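Local coordinates for AB hydrolase-1 domain-containing protein (PDB 4Q34), which is an uncharacterised alpha/beta hydrolase of a gut bacterium, probably an esterase that cleaves ester bonds in a substrate not yet identified, at residues Ala194-Glu199 / Asp311-Trp316; Gly202-Pro207 / Leu266-Ile271; Pro241-Tyr246 / Asp282-His287. All blocks are in the same frame, centred on the assembly; numbering follows the deposited sequence.

Contact 1: residues Ala194-Glu199 / Asp311-Trp316; sequences AIASYE and DLLSEW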
# COMPACT_ATOMS: atom_id res chain seq x y z
N ALA A 194 15.67 -17.46 -10.39
CA ALA A 194 16.37 -17.73 -9.12
C ALA A 194 15.49 -17.27 -8.00
O ALA A 194 14.61 -16.41 -8.18
CB ALA A 194 17.73 -17.03 -9.04
N ILE A 195 15.74 -17.84 -6.84
CA ILE A 195 14.98 -17.49 -5.64
C ILE A 195 15.96 -17.30 -4.49
O ILE A 195 16.77 -18.21 -4.26
CB ILE A 195 13.98 -18.57 -5.22
CG1 ILE A 195 12.95 -18.85 -6.31
CG2 ILE A 195 13.28 -18.17 -3.93
CD1 ILE A 195 12.11 -20.08 -6.07
N ALA A 196 15.87 -16.15 -3.82
CA ALA A 196 16.54 -15.91 -2.55
C ALA A 196 15.46 -15.78 -1.49
O ALA A 196 14.55 -14.94 -1.63
CB ALA A 196 17.37 -14.64 -2.58
N SER A 197 15.59 -16.52 -0.40
CA SER A 197 14.60 -16.49 0.65
C SER A 197 15.20 -16.21 2.01
O SER A 197 16.17 -16.91 2.43
CB SER A 197 13.80 -17.81 0.68
OG SER A 197 12.68 -17.71 1.54
N TYR A 198 14.62 -15.23 2.70
CA TYR A 198 15.01 -14.90 4.06
C TYR A 198 14.11 -15.64 5.05
O TYR A 198 12.87 -15.48 5.01
CB TYR A 198 14.96 -13.38 4.34
CG TYR A 198 16.03 -12.67 3.57
CD1 TYR A 198 17.31 -12.53 4.09
CD2 TYR A 198 15.78 -12.26 2.30
CE1 TYR A 198 18.32 -11.97 3.34
CE2 TYR A 198 16.76 -11.68 1.53
CZ TYR A 198 18.05 -11.52 2.06
OH TYR A 198 19.06 -10.97 1.30
N GLU A 199 14.71 -16.50 5.87
CA GLU A 199 13.99 -17.22 6.91
C GLU A 199 12.65 -17.80 6.45
O GLU A 199 11.61 -17.52 7.05
CB GLU A 199 13.77 -16.36 8.16
CG GLU A 199 15.10 -15.88 8.74
CD GLU A 199 15.23 -15.98 10.24
OE1 GLU A 199 14.19 -16.10 10.93
OE2 GLU A 199 16.38 -15.91 10.75
N ASP A 311 24.78 -6.73 0.65
CA ASP A 311 26.00 -7.07 -0.05
C ASP A 311 26.15 -8.58 -0.32
O ASP A 311 26.65 -9.01 -1.38
CB ASP A 311 27.25 -6.58 0.72
CG ASP A 311 27.40 -5.05 0.72
OD1 ASP A 311 26.78 -4.35 -0.10
OD2 ASP A 311 28.16 -4.55 1.58
N LEU A 312 25.73 -9.39 0.65
CA LEU A 312 25.74 -10.84 0.51
C LEU A 312 24.84 -11.26 -0.61
O LEU A 312 25.21 -12.10 -1.44
CB LEU A 312 25.26 -11.55 1.78
CG LEU A 312 26.27 -11.70 2.91
CD1 LEU A 312 25.49 -12.27 4.09
CD2 LEU A 312 27.42 -12.60 2.50
N LEU A 313 23.64 -10.69 -0.64
CA LEU A 313 22.74 -10.99 -1.74
C LEU A 313 23.32 -10.53 -3.10
O LEU A 313 23.26 -11.29 -4.09
CB LEU A 313 21.35 -10.37 -1.50
CG LEU A 313 20.31 -10.62 -2.60
CD1 LEU A 313 20.09 -12.09 -2.93
CD2 LEU A 313 19.01 -9.93 -2.21
N SER A 314 23.84 -9.32 -3.18
CA SER A 314 24.45 -8.83 -4.46
C SER A 314 25.55 -9.78 -4.93
O SER A 314 25.71 -10.03 -6.09
CB SER A 314 25.06 -7.44 -4.30
OG SER A 314 24.07 -6.43 -4.20
N GLU A 315 26.35 -10.28 -3.99
CA GLU A 315 27.41 -11.18 -4.32
C GLU A 315 26.87 -12.46 -4.98
O GLU A 315 27.37 -12.91 -6.01
CB GLU A 315 28.26 -11.50 -3.03
CG GLU A 315 29.39 -12.50 -3.24
CD GLU A 315 30.21 -12.75 -1.98
OE1 GLU A 315 29.65 -13.37 -1.08
OE2 GLU A 315 31.40 -12.35 -1.94
N TRP A 316 25.87 -13.06 -4.36
CA TRP A 316 25.26 -14.28 -4.89
C TRP A 316 24.66 -14.03 -6.26
O TRP A 316 24.84 -14.80 -7.18
CB TRP A 316 24.19 -14.75 -3.94
CG TRP A 316 23.60 -16.04 -4.27
CD1 TRP A 316 24.14 -17.27 -4.07
CD2 TRP A 316 22.33 -16.25 -4.87
NE1 TRP A 316 23.27 -18.24 -4.53
CE2 TRP A 316 22.16 -17.65 -5.03
CE3 TRP A 316 21.33 -15.40 -5.32
CZ2 TRP A 316 21.00 -18.21 -5.56
CZ3 TRP A 316 20.17 -15.97 -5.85
CH2 TRP A 316 20.04 -17.37 -5.96
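Ala196 and Leu313 meet where the helix 306-319 packs on one face of the central sheet of an alpha/beta hydrolase fold. The short segments of strand and helix run nearly antiparallel, at 161°, with their axes 10.9 Å apart at closest approach.

The contact is largely apolar. Ala194 and Ala196, two residues apart on the strand, turn their methyl groups to the helix; being small, they let larger side chains come down close to the backbone. Leu313 CD1 lies 3.7 Å from Ala196 CB. Its CG is anti to the backbone N (chi1 -180°), which carries the branch off the helix toward the strand. Leucine suits this place because its two methyls serve different neighbours: CD2 is 3.7 Å from Tyr198 OH, whose side chain crosses that of Leu313 obliquely. The hydroxyl oxygen thus meets Leu313 by van der Waals contact, while the Tyr198 ring stacks on Tyr245 of the adjoining strand.

The rest of the contact is made by Trp316, three residues after Leu313, whose large flat side chain reaches from the helix down to the strand backbone. It also touches Val243 and Tyr245, and so bridges two neighbouring strands. Its six-membered ring reaches the strand through CH2, which lies 3.9 Å from Ala194 CB and 3.8 Å from the backbone oxygen Ile195 O.

Contact 2: residues Gly202-Pro207 / Leu266-Ile271; sequences GAVPFP and LRLMKI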
# COMPACT_ATOMS: atom_id res chain seq x y z
N GLY A 202 7.43 -23.06 6.32
CA GLY A 202 6.22 -23.71 5.88
C GLY A 202 6.36 -24.46 4.57
O GLY A 202 7.08 -24.01 3.66
N ALA A 203 5.68 -25.60 4.51
CA ALA A 203 5.43 -26.38 3.30
C ALA A 203 6.68 -26.59 2.45
O ALA A 203 6.74 -26.25 1.25
CB ALA A 203 4.31 -25.76 2.51
N VAL A 204 7.69 -27.16 3.08
CA VAL A 204 8.95 -27.44 2.39
C VAL A 204 8.74 -28.73 1.59
O VAL A 204 8.37 -29.73 2.15
CB VAL A 204 10.11 -27.58 3.39
CG1 VAL A 204 11.39 -27.89 2.65
CG2 VAL A 204 10.22 -26.31 4.24
N PRO A 205 8.94 -28.70 0.26
CA PRO A 205 8.58 -29.87 -0.50
C PRO A 205 9.68 -30.95 -0.57
O PRO A 205 10.81 -30.68 -0.98
CB PRO A 205 8.27 -29.31 -1.91
CG PRO A 205 9.19 -28.15 -1.99
CD PRO A 205 9.24 -27.56 -0.61
N PHE A 206 9.32 -32.15 -0.19
CA PHE A 206 10.17 -33.31 -0.32
C PHE A 206 9.49 -34.40 -1.17
O PHE A 206 8.24 -34.44 -1.23
CB PHE A 206 10.46 -33.88 1.06
CG PHE A 206 11.34 -33.01 1.91
CD1 PHE A 206 10.80 -32.04 2.71
CD2 PHE A 206 12.70 -33.20 1.91
CE1 PHE A 206 11.61 -31.25 3.52
CE2 PHE A 206 13.53 -32.38 2.67
CZ PHE A 206 12.97 -31.42 3.49
N PRO A 207 10.28 -35.29 -1.80
CA PRO A 207 9.68 -36.38 -2.54
C PRO A 207 8.89 -37.30 -1.64
O PRO A 207 9.28 -37.54 -0.50
CB PRO A 207 10.86 -37.16 -3.12
CG PRO A 207 12.06 -36.35 -2.86
CD PRO A 207 11.75 -35.36 -1.78
N LEU A 266 16.17 -24.00 10.08
CA LEU A 266 17.54 -23.99 9.59
C LEU A 266 18.00 -25.41 9.30
O LEU A 266 18.48 -25.69 8.20
CB LEU A 266 18.49 -23.29 10.58
CG LEU A 266 19.96 -23.31 10.19
CD1 LEU A 266 20.19 -22.77 8.80
CD2 LEU A 266 20.83 -22.59 11.22
N ARG A 267 17.79 -26.31 10.27
CA ARG A 267 18.19 -27.71 10.16
C ARG A 267 17.52 -28.35 8.94
O ARG A 267 18.15 -29.03 8.15
CB ARG A 267 17.80 -28.45 11.45
CG ARG A 267 18.19 -29.92 11.54
CD ARG A 267 17.45 -30.62 12.69
NE ARG A 267 17.22 -29.75 13.84
CZ ARG A 267 16.32 -29.97 14.79
NH1 ARG A 267 15.56 -31.05 14.74
NH2 ARG A 267 16.19 -29.12 15.79
N LEU A 268 16.25 -28.10 8.79
CA LEU A 268 15.46 -28.69 7.72
C LEU A 268 15.88 -28.20 6.36
O LEU A 268 15.97 -29.00 5.44
CB LEU A 268 14.00 -28.38 7.92
CG LEU A 268 13.06 -28.96 6.88
CD1 LEU A 268 13.23 -30.45 6.73
CD2 LEU A 268 11.64 -28.57 7.24
N MSE A 269 16.14 -26.91 6.23
CA MSE A 269 16.54 -26.37 4.92
C MSE A 269 17.91 -26.89 4.49
O MSE A 269 18.15 -27.10 3.29
CB MSE A 269 16.50 -24.86 4.88
CG MSE A 269 15.19 -24.22 5.20
SE MSE A 269 13.68 -25.15 4.40
CE MSE A 269 13.70 -24.33 2.65
N LYS A 270 18.82 -27.13 5.44
CA LYS A 270 20.08 -27.76 5.08
C LYS A 270 19.89 -29.17 4.54
O LYS A 270 20.58 -29.57 3.61
CB LYS A 270 21.07 -27.75 6.26
CG LYS A 270 21.50 -26.32 6.58
CD LYS A 270 22.78 -26.26 7.39
CE LYS A 270 22.48 -26.42 8.83
NZ LYS A 270 23.74 -26.23 9.60
N ILE A 271 18.93 -29.91 5.09
CA ILE A 271 18.63 -31.25 4.61
C ILE A 271 18.02 -31.18 3.21
O ILE A 271 18.46 -31.89 2.30
CB ILE A 271 17.68 -31.98 5.56
CG1 ILE A 271 18.44 -32.26 6.88
CG2 ILE A 271 17.17 -33.26 4.92
CD1 ILE A 271 17.53 -32.70 8.04
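Leu268 meets Val204 and Phe206 with its two methyl branches, and residues 202-207 and 266-271 touch through apolar side chains alone. From CB, which leaves the helix toward the strand, the chain passes to CG, anti to the backbone N (chi1 -179°). CG lies 4.2 Å from Phe206 CZ, and there the chain forks. CD1 goes to the aromatic ring, 3.4 Å from Phe206 CZ and 3.7 Å from Phe206 CE1, a close approach at the far end of the ring. CD2 goes the other way and meets Val204 CG2 at 4.0 Å, tip to tip. A forked side chain suits this place, since one residue fills the space before two strand residues that point to the same side. An alanine here would probably leave the far end of the Phe206 ring and Val204 CG2 without their leucine neighbour and open a gap between helix and strand.

Val204 has a second partner in Met269, deposited as selenomethionine: its selenium lies 3.7 Å from Val204 CG2. Although CB of Met269 points away from the strand, the bend at chi2 (-41°) brings SE back to the valine. Ile271 adds a looser contact through CG2 beside Phe206 CE2.

The strand 204-207 pairs in parallel with the strand 226-229, apart from the main sheet. Within the helix 257-277, Trp272 meets the Phe206 ring edge-to-face and adds a polar tie, a hydrogen bond from NE1 to Pro205 O, while Met269 also packs on Ile244 and Tyr246 of the strand 242-246.

Contact 3: residues Pro241-Tyr246 / Asp282-His287; sequences PIVIYY and DVTVIH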
# COMPACT_ATOMS: atom_id res chain seq x y z
N PRO A 241 18.93 -21.56 -9.43
CA PRO A 241 19.66 -21.35 -8.18
C PRO A 241 18.79 -20.82 -7.06
O PRO A 241 17.94 -19.94 -7.27
CB PRO A 241 20.73 -20.30 -8.53
CG PRO A 241 20.51 -19.91 -9.91
CD PRO A 241 19.34 -20.64 -10.51
N ILE A 242 18.99 -21.38 -5.86
CA ILE A 242 18.26 -20.95 -4.69
C ILE A 242 19.24 -20.68 -3.55
O ILE A 242 20.18 -21.45 -3.36
CB ILE A 242 17.27 -22.04 -4.26
CG1 ILE A 242 16.23 -22.28 -5.36
CG2 ILE A 242 16.58 -21.68 -2.95
CD1 ILE A 242 15.31 -23.47 -5.14
N VAL A 243 19.03 -19.55 -2.87
CA VAL A 243 19.77 -19.24 -1.63
C VAL A 243 18.76 -18.98 -0.50
O VAL A 243 17.73 -18.38 -0.71
CB VAL A 243 20.83 -18.10 -1.82
CG1 VAL A 243 20.15 -16.76 -2.11
CG2 VAL A 243 21.70 -17.94 -0.58
N ILE A 244 19.10 -19.43 0.70
CA ILE A 244 18.27 -19.30 1.88
C ILE A 244 19.13 -18.72 2.99
O ILE A 244 20.23 -19.23 3.20
CB ILE A 244 17.73 -20.68 2.27
CG1 ILE A 244 16.71 -21.15 1.21
CG2 ILE A 244 17.03 -20.63 3.62
CD1 ILE A 244 16.51 -22.64 1.23
N TYR A 245 18.64 -17.66 3.66
CA TYR A 245 19.36 -17.00 4.76
C TYR A 245 18.61 -17.13 6.08
O TYR A 245 17.39 -16.94 6.13
CB TYR A 245 19.61 -15.51 4.48
CG TYR A 245 20.36 -15.20 3.23
CD1 TYR A 245 21.74 -15.25 3.19
CD2 TYR A 245 19.69 -14.86 2.06
CE1 TYR A 245 22.46 -14.98 2.03
CE2 TYR A 245 20.39 -14.55 0.91
CZ TYR A 245 21.77 -14.63 0.89
OH TYR A 245 22.44 -14.31 -0.28
N TYR A 246 19.32 -17.47 7.15
CA TYR A 246 18.80 -17.42 8.51
C TYR A 246 19.69 -16.56 9.37
O TYR A 246 20.93 -16.61 9.29
CB TYR A 246 18.64 -18.83 9.16
CG TYR A 246 17.45 -19.59 8.63
CD1 TYR A 246 16.20 -19.45 9.21
CD2 TYR A 246 17.57 -20.42 7.53
CE1 TYR A 246 15.09 -20.11 8.68
CE2 TYR A 246 16.46 -21.08 6.99
CZ TYR A 246 15.24 -20.91 7.56
OH TYR A 246 14.15 -21.56 7.02
N ASP A 282 21.07 -26.51 -7.15
CA ASP A 282 21.99 -25.46 -6.73
C ASP A 282 21.32 -24.66 -5.62
O ASP A 282 20.82 -23.55 -5.86
CB ASP A 282 22.29 -24.57 -7.93
CG ASP A 282 23.24 -23.45 -7.59
OD1 ASP A 282 23.76 -23.42 -6.45
OD2 ASP A 282 23.48 -22.61 -8.47
N VAL A 283 21.30 -25.25 -4.42
CA VAL A 283 20.69 -24.64 -3.27
C VAL A 283 21.75 -24.39 -2.21
O VAL A 283 22.50 -25.28 -1.88
CB VAL A 283 19.60 -25.55 -2.69
CG1 VAL A 283 18.88 -24.86 -1.56
CG2 VAL A 283 18.64 -26.01 -3.79
N THR A 284 21.80 -23.16 -1.73
CA THR A 284 22.78 -22.72 -0.73
C THR A 284 22.00 -22.25 0.48
O THR A 284 21.03 -21.49 0.34
CB THR A 284 23.60 -21.55 -1.30
OG1 THR A 284 24.28 -21.96 -2.50
CG2 THR A 284 24.65 -21.06 -0.31
N VAL A 285 22.41 -22.70 1.66
CA VAL A 285 21.84 -22.22 2.88
C VAL A 285 22.92 -21.55 3.69
O VAL A 285 23.95 -22.16 3.94
CB VAL A 285 21.23 -23.36 3.69
CG1 VAL A 285 20.61 -22.83 4.97
CG2 VAL A 285 20.20 -24.10 2.86
N ILE A 286 22.68 -20.30 4.07
CA ILE A 286 23.64 -19.48 4.80
C ILE A 286 23.07 -19.07 6.14
O ILE A 286 22.01 -18.44 6.21
CB ILE A 286 24.01 -18.26 3.96
CG1 ILE A 286 24.88 -18.72 2.80
CG2 ILE A 286 24.75 -17.24 4.82
CD1 ILE A 286 25.03 -17.72 1.71
N HIS A 287 23.77 -19.42 7.22
CA HIS A 287 23.42 -19.00 8.54
C HIS A 287 24.33 -17.82 8.80
O HIS A 287 25.56 -17.96 8.89
CB HIS A 287 23.65 -20.13 9.53
CG HIS A 287 23.26 -19.80 10.94
ND1 HIS A 287 23.88 -20.36 12.03
CD2 HIS A 287 22.35 -18.92 11.44
CE1 HIS A 287 23.36 -19.87 13.14
NE2 HIS A 287 22.43 -19.01 12.81
O HOH W 1 22.67 -21.36 -4.66
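Ile286 CD1 touches both Tyr245 and Val243 on one face of this parallel strand pair, 3.8 Å from Tyr245 CE1 and 4.0 Å from Val243 CG2. With CG1 beside the backbone N (chi1 -72°), the isoleucine lies alongside the tyrosine. On the other face Ile242 and Val283 point the same way, under the helix 257-277 of this beta-alpha-beta crossover. Beta-branched residues suit both faces, being bulky close to the backbone.

Between the faces, five backbone hydrogen bonds alternate in direction. Ile242 N donates to Asp282 O, and Thr284 N returns to Ile242 O. Ile244 N then gives to Thr284 O at 2.8 Å, Ile286 N to Ile244 O, and Tyr246 N to Ile286 O at 3.0 Å.

At the polar edge one water is hydrogen-bonded to Ile242 O, Asp282 OD1 (2.9 Å) and Thr284 OG1. Asp282 OD2 forms a salt bridge with Lys320. At the other end, His287 CD2 lies edge-on to Tyr246 O, and His287 ND1 is hydrogen-bonded to Glu290.

The backbone bonds thus fix the register while apolar side chains pack on both faces, and Ile242 O, gripped by an amide and a water, would probably be somewhat polarised by the two bonds it accepts.

Overall arrangement
Contacts 1 and 3 share one sheet, in which the strands 192-198, 242-246 and 283-287 lie side by side; their centres are about 8 Å apart. The helix 306-319 of contact 1 packs on one face of that sheet, and the helix 257-277 of contact 2 on the other, about 18 Å between the centres of contacts 1 and 2. Contact 2 lies about 12 Å from contact 3, and Met269 links them. Along the chain, contacts 2 and 3 alternate their segments inside the loop closed by contact 1. Together they form part of the alpha-beta-alpha sandwich of the hydrolase fold, with helices on both faces of the sheet and the strand 204-207 attached beyond it.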